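PDB 4IZX: ricin B-like lectin from Macrolepiota procera, which binds carbohydrate through a beta-trefoil fold, here lactose, which it holds by the galactose unit. Local coordinates for residues A17-D22 and L108-Y113; W85-D90 and N95-F100; T2-G7 and K51-R56. All coordinates share one frame; numbering follows the deposited sequence.

Contact 1: A17-D22 and L108-Y113. With GAL (beta-D-galactopyranose), chain B.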
loop_
_atom_site.group_PDB
_atom_site.type_symbol
_atom_site.label_atom_id
_atom_site.label_comp_id
_atom_site.label_asym_id
_atom_site.label_seq_id
_atom_site.Cartn_x
_atom_site.Cartn_y
_atom_site.Cartn_z
ATOM N N ALA A 17 -0.523 -0.224 13.050
ATOM C CA ALA A 17 -1.066 -1.546 13.332
ATOM C C ALA A 17 -0.031 -2.662 13.369
ATOM O O ALA A 17 -0.268 -3.674 14.021
ATOM C CB ALA A 17 -2.118 -1.897 12.304
ATOM N N GLY A 18 1.025 -2.552 12.559
ATOM C CA GLY A 18 1.987 -3.623 12.453
ATOM C C GLY A 18 1.634 -4.715 11.464
ATOM O O GLY A 18 2.436 -5.630 11.278
ATOM N N THR A 19 0.446 -4.684 10.899
ATOM C CA THR A 19 0.041 -5.561 9.841
ATOM C C THR A 19 0.540 -5.012 8.501
ATOM O O THR A 19 0.935 -3.862 8.404
ATOM C CB THR A 19 -1.473 -5.756 9.877
ATOM O OG1 THR A 19 -2.078 -4.468 9.785
ATOM C CG2 THR A 19 -1.920 -6.475 11.168
ATOM N N VAL A 20 0.557 -5.872 7.482
ATOM C CA VAL A 20 1.107 -5.536 6.182
ATOM C C VAL A 20 0.036 -5.480 5.111
ATOM O O VAL A 20 -1.056 -6.065 5.251
ATOM C CB VAL A 20 2.226 -6.497 5.756
ATOM C CG1 VAL A 20 3.330 -6.548 6.787
ATOM C CG2 VAL A 20 1.698 -7.882 5.436
ATOM N N ILE A 21 0.363 -4.820 4.003
ATOM C CA ILE A 21 -0.493 -4.777 2.827
ATOM C C ILE A 21 -0.493 -6.144 2.158
ATOM O O ILE A 21 0.570 -6.634 1.717
ATOM C CB ILE A 21 -0.061 -3.669 1.850
ATOM C CG1 ILE A 21 -0.080 -2.308 2.553
ATOM C CG2 ILE A 21 -0.884 -3.710 0.591
ATOM C CD1 ILE A 21 0.143 -1.126 1.634
ATOM N N ASP A 22 -1.674 -6.735 2.050
ATOM C CA ASP A 22 -1.864 -8.133 1.675
ATOM C C ASP A 22 -2.955 -8.194 0.606
ATOM O O ASP A 22 -4.016 -7.602 0.729
ATOM C CB ASP A 22 -2.205 -8.864 2.991
ATOM C CG ASP A 22 -2.626 -10.329 2.862
ATOM O OD1 ASP A 22 -3.531 -10.607 2.039
ATOM O OD2 ASP A 22 -2.093 -11.154 3.663
ATOM N N LEU A 108 -2.875 6.176 1.021
ATOM C CA LEU A 108 -3.267 4.914 1.608
ATOM C C LEU A 108 -3.482 5.049 3.090
ATOM O O LEU A 108 -2.681 5.628 3.813
ATOM C CB LEU A 108 -2.182 3.840 1.352
ATOM C CG LEU A 108 -2.392 3.004 0.097
ATOM C CD1 LEU A 108 -2.395 3.840 -1.162
ATOM C CD2 LEU A 108 -1.310 1.952 0.008
ATOM N N ASP A 109 -4.542 4.394 3.574
ATOM C CA ASP A 109 -5.063 4.516 4.933
ATOM C C ASP A 109 -5.559 3.110 5.308
ATOM O O ASP A 109 -6.412 2.540 4.633
ATOM C CB ASP A 109 -6.189 5.588 4.874
ATOM C CG ASP A 109 -6.934 5.799 6.169
ATOM O OD1 ASP A 109 -7.566 4.830 6.667
ATOM O OD2 ASP A 109 -6.902 6.942 6.680
ATOM N N LEU A 110 -5.008 2.563 6.384
ATOM C CA LEU A 110 -5.516 1.308 6.927
ATOM C C LEU A 110 -6.776 1.648 7.704
ATOM O O LEU A 110 -6.740 2.429 8.660
ATOM C CB LEU A 110 -4.469 0.624 7.811
ATOM C CG LEU A 110 -4.910 -0.731 8.404
ATOM C CD1 LEU A 110 -5.252 -1.744 7.314
ATOM C CD2 LEU A 110 -3.841 -1.264 9.334
ATOM N N SER A 111 -7.896 1.122 7.238
ATOM C CA SER A 111 -9.215 1.575 7.691
ATOM C C SER A 111 -9.482 1.243 9.144
ATOM O O SER A 111 -8.739 0.505 9.798
ATOM C CB SER A 111 -10.308 1.037 6.781
ATOM O OG SER A 111 -10.510 -0.329 6.906
ATOM N N GLY A 112 -10.536 1.852 9.671
ATOM C CA GLY A 112 -10.796 1.793 11.086
ATOM C C GLY A 112 -9.707 2.412 11.930
ATOM O O GLY A 112 -9.470 1.983 13.066
ATOM N N TYR A 113 -8.996 3.405 11.384
ATOM C CA TYR A 113 -7.901 4.081 12.090
ATOM C C TYR A 113 -6.797 3.110 12.427
ATOM O O TYR A 113 -6.236 3.103 13.532
ATOM C CB TYR A 113 -8.369 4.861 13.317
ATOM C CG TYR A 113 -9.635 5.591 13.061
ATOM C CD1 TYR A 113 -9.726 6.617 12.148
ATOM C CD2 TYR A 113 -10.803 5.185 13.691
ATOM C CE1 TYR A 113 -10.910 7.247 11.873
ATOM C CE2 TYR A 113 -12.012 5.785 13.378
ATOM C CZ TYR A 113 -12.050 6.823 12.463
ATOM O OH TYR A 113 -13.213 7.498 12.198
HETATM C C1 GAL B . -5.164 -16.169 3.113
HETATM C C2 GAL B . -3.810 -15.566 2.896
HETATM C C3 GAL B . -3.614 -14.370 3.827
HETATM C C4 GAL B . -4.797 -13.402 3.701
HETATM C C5 GAL B . -6.075 -14.174 3.937
HETATM C C6 GAL B . -7.326 -13.303 3.843
HETATM O O2 GAL B . -2.820 -16.534 3.184
HETATM O O3 GAL B . -2.377 -13.742 3.489
HETATM O O4 GAL B . -4.834 -12.826 2.379
HETATM O O5 GAL B . -6.211 -15.213 2.969
HETATM O O6 GAL B . -8.491 -14.096 4.148
#

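Contact 2: W85-D90 and N95-F100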
loop_
_atom_site.group_PDB
_atom_site.type_symbol
_atom_site.label_atom_id
_atom_site.label_comp_id
_atom_site.label_asym_id
_atom_site.label_seq_id
_atom_site.Cartn_x
_atom_site.Cartn_y
_atom_site.Cartn_z
ATOM N N TRP A 85 1.616 5.466 -8.579
ATOM C CA TRP A 85 1.556 6.059 -7.249
ATOM C C TRP A 85 2.707 7.038 -7.067
ATOM O O TRP A 85 3.793 6.839 -7.580
ATOM C CB TRP A 85 1.702 4.968 -6.166
ATOM C CG TRP A 85 0.625 3.950 -6.189
ATOM C CD1 TRP A 85 0.677 2.712 -6.731
ATOM C CD2 TRP A 85 -0.676 4.066 -5.590
ATOM N NE1 TRP A 85 -0.513 2.035 -6.494
ATOM C CE2 TRP A 85 -1.351 2.849 -5.792
ATOM C CE3 TRP A 85 -1.351 5.090 -4.910
ATOM C CZ2 TRP A 85 -2.646 2.623 -5.308
ATOM C CZ3 TRP A 85 -2.621 4.862 -4.447
ATOM C CH2 TRP A 85 -3.254 3.637 -4.650
ATOM N N HIS A 86 2.479 8.072 -6.255
ATOM C CA HIS A 86 3.560 8.887 -5.728
ATOM C C HIS A 86 3.867 8.389 -4.311
ATOM O O HIS A 86 2.967 8.135 -3.530
ATOM C CB HIS A 86 3.192 10.365 -5.663
ATOM C CG HIS A 86 3.192 11.050 -7.004
ATOM N ND1 HIS A 86 2.815 12.372 -7.167
ATOM C CD2 HIS A 86 3.583 10.607 -8.224
ATOM C CE1 HIS A 86 2.988 12.705 -8.430
ATOM N NE2 HIS A 86 3.450 11.660 -9.090
ATOM N N ILE A 87 5.151 8.243 -4.000
ATOM C CA ILE A 87 5.580 7.733 -2.715
ATOM C C ILE A 87 6.548 8.732 -2.113
ATOM O O ILE A 87 7.522 9.096 -2.750
ATOM C CB ILE A 87 6.219 6.340 -2.842
ATOM C CG1 ILE A 87 5.225 5.360 -3.476
ATOM C CG2 ILE A 87 6.698 5.873 -1.481
ATOM C CD1 ILE A 87 5.736 3.959 -3.620
ATOM N N TRP A 88 6.254 9.193 -0.901
ATOM C CA TRP A 88 7.064 10.204 -0.253
ATOM C C TRP A 88 7.340 9.807 1.164
ATOM O O TRP A 88 6.512 9.173 1.814
ATOM C CB TRP A 88 6.382 11.580 -0.224
ATOM C CG TRP A 88 5.985 12.063 -1.585
ATOM C CD1 TRP A 88 4.714 12.345 -2.013
ATOM C CD2 TRP A 88 6.852 12.304 -2.700
ATOM N NE1 TRP A 88 4.740 12.703 -3.331
ATOM C CE2 TRP A 88 6.036 12.702 -3.779
ATOM C CE3 TRP A 88 8.242 12.226 -2.891
ATOM C CZ2 TRP A 88 6.578 12.967 -5.058
ATOM C CZ3 TRP A 88 8.760 12.493 -4.149
ATOM C CH2 TRP A 88 7.926 12.868 -5.209
ATOM N N ARG A 89 8.478 10.234 1.690
ATOM C CA ARG A 89 8.704 10.092 3.134
ATOM C C ARG A 89 7.659 10.890 3.907
ATOM O O ARG A 89 7.273 11.995 3.513
ATOM C CB ARG A 89 10.077 10.606 3.512
ATOM C CG ARG A 89 11.193 9.810 2.913
ATOM C CD ARG A 89 11.476 8.543 3.630
ATOM N NE ARG A 89 12.612 7.851 3.040
ATOM C CZ ARG A 89 13.164 6.748 3.527
ATOM N NH1 ARG A 89 12.750 6.198 4.664
ATOM N NH2 ARG A 89 14.111 6.131 2.813
ATOM N N ASP A 90 7.193 10.354 5.029
ATOM C CA ASP A 90 6.338 11.094 5.932
ATOM C C ASP A 90 7.081 12.277 6.498
ATOM O O ASP A 90 8.245 12.165 6.819
ATOM C CB ASP A 90 5.865 10.190 7.074
ATOM C CG ASP A 90 4.983 10.944 8.063
ATOM O OD1 ASP A 90 3.904 11.411 7.650
ATOM O OD2 ASP A 90 5.405 11.066 9.232
ATOM N N ASN A 95 11.384 7.707 8.786
ATOM C CA ASN A 95 11.556 6.285 8.549
ATOM C C ASN A 95 10.394 5.662 7.762
ATOM O O ASN A 95 10.433 4.491 7.447
ATOM C CB ASN A 95 11.670 5.567 9.899
ATOM C CG ASN A 95 12.665 6.209 10.810
ATOM O OD1 ASN A 95 12.340 6.841 11.850
ATOM N ND2 ASN A 95 13.907 6.061 10.431
ATOM N N ALA A 96 9.332 6.405 7.614
ATOM C CA ALA A 96 8.111 5.905 7.050
ATOM C C ALA A 96 7.708 6.682 5.814
ATOM O O ALA A 96 8.258 7.741 5.527
ATOM C CB ALA A 96 6.997 5.932 8.101
ATOM N N PHE A 97 6.717 6.177 5.119
ATOM C CA PHE A 97 6.259 6.658 3.846
ATOM C C PHE A 97 4.745 6.837 3.819
ATOM O O PHE A 97 3.993 6.180 4.547
ATOM C CB PHE A 97 6.608 5.628 2.733
ATOM C CG PHE A 97 8.083 5.438 2.535
ATOM C CD1 PHE A 97 8.781 6.201 1.629
ATOM C CD2 PHE A 97 8.772 4.474 3.229
ATOM C CE1 PHE A 97 10.100 5.956 1.356
ATOM C CE2 PHE A 97 10.101 4.257 2.997
ATOM C CZ PHE A 97 10.760 4.991 2.050
ATOM N N ARG A 98 4.320 7.693 2.899
ATOM C CA ARG A 98 2.952 7.809 2.464
ATOM C C ARG A 98 2.880 7.508 0.976
ATOM O O ARG A 98 3.802 7.817 0.216
ATOM C CB ARG A 98 2.406 9.218 2.745
ATOM C CG ARG A 98 2.272 9.467 4.242
ATOM C CD ARG A 98 1.943 10.907 4.540
ATOM N NE ARG A 98 1.785 11.127 5.962
ATOM C CZ ARG A 98 0.658 11.009 6.633
ATOM N NH1 ARG A 98 -0.463 10.750 6.000
ATOM N NH2 ARG A 98 0.648 11.179 7.949
ATOM N N ILE A 99 1.761 6.924 0.550
ATOM C CA ILE A 99 1.569 6.458 -0.815
ATOM C C ILE A 99 0.311 7.145 -1.330
ATOM O O ILE A 99 -0.787 6.915 -0.796
ATOM C CB ILE A 99 1.480 4.930 -0.859
ATOM C CG1 ILE A 99 2.761 4.276 -0.277
ATOM C CG2 ILE A 99 1.230 4.452 -2.287
ATOM C CD1 ILE A 99 2.685 2.767 -0.121
ATOM N N PHE A 100 0.491 8.043 -2.273
ATOM C CA PHE A 100 -0.554 8.959 -2.772
ATOM C C PHE A 100 -0.979 8.579 -4.172
ATOM O O PHE A 100 -0.181 8.280 -5.040
ATOM C CB PHE A 100 -0.031 10.392 -2.844
ATOM C CG PHE A 100 0.126 11.089 -1.529
ATOM C CD1 PHE A 100 1.278 10.980 -0.797
ATOM C CD2 PHE A 100 -0.871 11.928 -1.079
ATOM C CE1 PHE A 100 1.426 11.685 0.386
ATOM C CE2 PHE A 100 -0.755 12.599 0.110
ATOM C CZ PHE A 100 0.403 12.516 0.820
HETATM O O HOH W 1 2.699 13.201 9.344
#

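Contact 3: T2-G7 and K51-R56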
loop_
_atom_site.group_PDB
_atom_site.type_symbol
_atom_site.label_atom_id
_atom_site.label_comp_id
_atom_site.label_asym_id
_atom_site.label_seq_id
_atom_site.Cartn_x
_atom_site.Cartn_y
_atom_site.Cartn_z
ATOM N N THR A 2 16.809 3.009 4.898
ATOM C CA THR A 2 17.180 2.057 3.800
ATOM C C THR A 2 16.510 2.434 2.507
ATOM O O THR A 2 15.479 3.160 2.488
ATOM C CB THR A 2 16.799 0.574 4.107
ATOM O OG1 THR A 2 15.421 0.489 4.499
ATOM C CG2 THR A 2 17.698 0.006 5.182
ATOM N N GLN A 3 17.084 1.902 1.426
ATOM C CA GLN A 3 16.741 2.336 0.095
ATOM C C GLN A 3 15.582 1.548 -0.499
ATOM O O GLN A 3 15.241 0.535 -0.037
ATOM C CB GLN A 3 17.949 2.311 -0.827
ATOM C CG GLN A 3 17.823 3.431 -1.822
ATOM C CD GLN A 3 17.108 4.634 -1.215
ATOM O OE1 GLN A 3 17.692 5.316 -0.329
ATOM N NE2 GLN A 3 15.891 4.974 -1.748
ATOM N N VAL A 4 14.801 2.181 -1.314
ATOM C CA VAL A 4 13.762 1.540 -2.050
ATOM C C VAL A 4 14.159 1.765 -3.496
ATOM O O VAL A 4 14.386 2.889 -3.916
ATOM C CB VAL A 4 12.414 2.168 -1.698
ATOM C CG1 VAL A 4 11.347 1.720 -2.658
ATOM C CG2 VAL A 4 12.065 1.939 -0.232
ATOM N N SER A 5 14.215 0.678 -4.248
ATOM C CA SER A 5 14.749 0.675 -5.622
ATOM C C SER A 5 13.808 -0.004 -6.558
ATOM O O SER A 5 13.327 -1.104 -6.270
ATOM C CB SER A 5 16.036 -0.151 -5.753
ATOM O OG SER A 5 17.172 0.505 -5.290
ATOM N N SER A 6 13.673 0.570 -7.732
ATOM C CA SER A 6 12.958 -0.051 -8.812
ATOM C C SER A 6 13.518 -1.418 -9.115
ATOM O O SER A 6 14.754 -1.584 -9.179
ATOM C CB SER A 6 13.046 0.821 -10.069
ATOM O OG SER A 6 12.219 0.329 -11.082
ATOM N N GLY A 7 12.643 -2.402 -9.312
ATOM C CA GLY A 7 12.986 -3.783 -9.563
ATOM C C GLY A 7 13.038 -4.661 -8.331
ATOM O O GLY A 7 13.001 -5.893 -8.470
ATOM N N LYS A 51 8.406 8.397 -13.832
ATOM C CA LYS A 51 7.703 9.504 -13.201
ATOM C C LYS A 51 6.909 9.137 -11.927
ATOM O O LYS A 51 6.445 10.010 -11.223
ATOM C CB LYS A 51 6.762 10.218 -14.176
ATOM C CG LYS A 51 5.712 9.361 -14.761
ATOM C CD LYS A 51 5.009 10.076 -15.912
ATOM C CE LYS A 51 3.696 9.464 -16.349
ATOM N NZ LYS A 51 3.798 8.024 -16.665
ATOM N N ALA A 52 6.747 7.865 -11.640
ATOM C CA ALA A 52 5.949 7.410 -10.518
ATOM C C ALA A 52 6.271 5.939 -10.291
ATOM O O ALA A 52 7.081 5.366 -11.007
ATOM C CB ALA A 52 4.456 7.605 -10.790
ATOM N N TRP A 53 5.607 5.347 -9.301
ATOM C CA TRP A 53 5.856 3.973 -8.891
ATOM C C TRP A 53 4.666 3.099 -9.194
ATOM O O TRP A 53 3.504 3.481 -8.949
ATOM C CB TRP A 53 6.123 3.889 -7.395
ATOM C CG TRP A 53 7.325 4.613 -6.940
ATOM C CD1 TRP A 53 7.394 5.909 -6.491
ATOM C CD2 TRP A 53 8.669 4.105 -6.864
ATOM N NE1 TRP A 53 8.687 6.228 -6.143
ATOM C CE2 TRP A 53 9.482 5.138 -6.353
ATOM C CE3 TRP A 53 9.256 2.879 -7.177
ATOM C CZ2 TRP A 53 10.812 4.960 -6.107
ATOM C CZ3 TRP A 53 10.603 2.715 -6.947
ATOM C CH2 TRP A 53 11.345 3.746 -6.423
ATOM N N THR A 54 4.915 1.887 -9.670
ATOM C CA THR A 54 3.894 0.847 -9.748
ATOM C C THR A 54 4.307 -0.274 -8.810
ATOM O O THR A 54 5.505 -0.525 -8.605
ATOM C CB THR A 54 3.641 0.366 -11.187
ATOM O OG1 THR A 54 4.804 -0.333 -11.624
ATOM C CG2 THR A 54 3.320 1.535 -12.096
ATOM N N LEU A 55 3.306 -0.961 -8.279
ATOM C CA LEU A 55 3.511 -2.024 -7.280
ATOM C C LEU A 55 2.849 -3.312 -7.781
ATOM O O LEU A 55 1.629 -3.371 -7.896
ATOM C CB LEU A 55 2.933 -1.647 -5.917
ATOM C CG LEU A 55 3.872 -0.855 -4.995
ATOM C CD1 LEU A 55 4.295 0.459 -5.597
ATOM C CD2 LEU A 55 3.266 -0.598 -3.661
ATOM N N ARG A 56 3.667 -4.298 -8.131
ATOM C CA ARG A 56 3.169 -5.529 -8.726
ATOM C C ARG A 56 3.189 -6.668 -7.721
ATOM O O ARG A 56 4.208 -6.927 -7.080
ATOM C CB ARG A 56 3.998 -5.902 -9.958
ATOM C CG ARG A 56 3.505 -7.142 -10.685
ATOM C CD ARG A 56 4.554 -7.670 -11.650
ATOM N NE ARG A 56 4.025 -7.827 -13.002
ATOM C CZ ARG A 56 3.804 -9.001 -13.586
ATOM N NH1 ARG A 56 4.069 -10.126 -12.936
ATOM N NH2 ARG A 56 3.320 -9.050 -14.818
#

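Contact 1: A17-D22 and L108-Y113
With its CG anti to the backbone N (chi1 -179°), Leu110 reaches from its strand toward Ala17 and Thr19, and its CD2 is the branch that touches both. Ala17 CB sits 3.5 Å from Leu110 CD2, tight for two carbons, and the small alanine methyl suits so close an approach. Thr19 OG1 lies 3.7 Å from the same Leu110 CD2, a van der Waals approach by side chains that cross at about a right angle. The second point of contact is Ile21 with Leu108: Ile21, extended along CG1 (chi2 -172°), brings its CD1 to 3.8 Å from Leu108 CD2, again with the two side chains at about a right angle. Branched aliphatic residues suit these buried places, since each offers a methyl at its end.

Asp22, next to Ile21, turns to the sugar instead. Its carboxylate takes two short bonds from galactose, O4 to OD1 and O3 to OD2, each 2.6 Å, so both oxygens of the group grip neighbouring hydroxyls; Gln42 also bonds Asp22 OD2, and His37, Gly25 and Asn41 also hydrogen-bond the galactose.

The contact brings strand 20-23 and the loop before it against strand 106-110, the two outermost strands of a four-stranded antiparallel sheet, in a largely buried part of the beta-trefoil. Strands 31-34 and 120-126 lie between them in the sheet order, while Ile12 of strand 9-14 packs on Ile21 and Asn14 on Leu110.

Contact 2: W85-D90 and N95-F100
Asp90 OD1 is gripped by three donors: Arg98 NE at 2.7 Å, a water at the same distance, and, weakly, Arg98 NH2. The salt bridge closes the turn end of an antiparallel beta hairpin, strands 86-89 and 97-100, of the beta-trefoil. NE meets the carboxylate on its anti side, and OD1 lies near the guanidinium plane, though the two planes are turned 38° apart. An arginine suits the place because its other nitrogens have work too: NH1 bonds Gln133 and Asn107, and NH2 bonds Trp128 O and the same water, which probably fixes the rotation of the group.

Paired backbone bonds link His86 with Phe100 and Trp88 with Arg98, and Asp90 N to Ala96 O adds a fifth. Ile87 and Ile99 lie side by side on one face, where Ile99 CG2 also meets the Trp85 ring at 3.7 Å from CE3. On the other face Trp88 CD1 approaches Phe100 CD1. Ile87, Arg89 and Phe97 line the pocket where benzamidine is seen. Near the turn, Arg89, bent at chi2 (-79°), folds back alongside Phe97, and its NH2 bonds Thr2 O. Its CD makes a CH-pi contact over the ring; its guanidinium lies at 30° to that ring, with Phe97 CZ over the guanidinium centre, 3.3 Å from Arg89 CZ.

Contact 3: T2-G7 and K51-R56
Trp53 reaches toward Val4, Ser5 and Ser6 with the far rim of its indole. From CB the side chain leaves strand 53-57 with CG beside the backbone N and anti to the carbonyl carbon (chi1 -63°), a setting that swings the ring toward the N-terminal segment. CG lies against Ile87 of strand 86-89. Farther out, at the six-membered ring, CZ3 comes 3.8 Å from Ser6 N, which lies in the ring plane at its edge, with Ser5 C also at this edge, 4.2 Å from CZ3. Next to it, CH2 meets Val4 twice: Val4 O stands obliquely 4.0 Å away, and Val4 CG1 is 4.3 Å from CH2.

These are loose van der Waals contacts, mostly with backbone atoms. A tryptophan suits the place because its long, flat side chain bridges the distance between two backbones whose nearest CA atoms, those of Ser6 and Trp53, are 8.2 Å apart. Val4 gives it a small apolar partner, while the hydroxyl of Ser6 turns to Trp48 N.

Both Val4 and Trp53 line the pocket in which benzamidine is seen. The 2-7 segment runs as a loop into strand 9-14, with Val4 against Phe46 and Tyr10; Trp53 starts an outermost strand of a four-stranded antiparallel sheet, next to strand 44-48, whose Trp48 meets its ring edge-to-face.

Overall arrangement
Contact 2 is the hub. Its Ile99 O receives a probable hydrogen bond from Leu108 N of contact 1 at 2.9 Å, and Leu108 CD1 packs 3.4 Å from Trp85 CZ3. On the contact 3 side, Trp85 N probably bonds Trp53 O at 2.8 Å, and Arg89 NH2 probably bonds Thr2 O. Contacts 2 and 3 together supply all six residues of the benzamidine pocket, whose ligand probably came from the crystallisation liquor. Galactose binds in a different place, at Asp22 of contact 1. Contacts 1 and 3 lie on opposite sides of the chain's centre, their own centres about 20 Å apart, without touching.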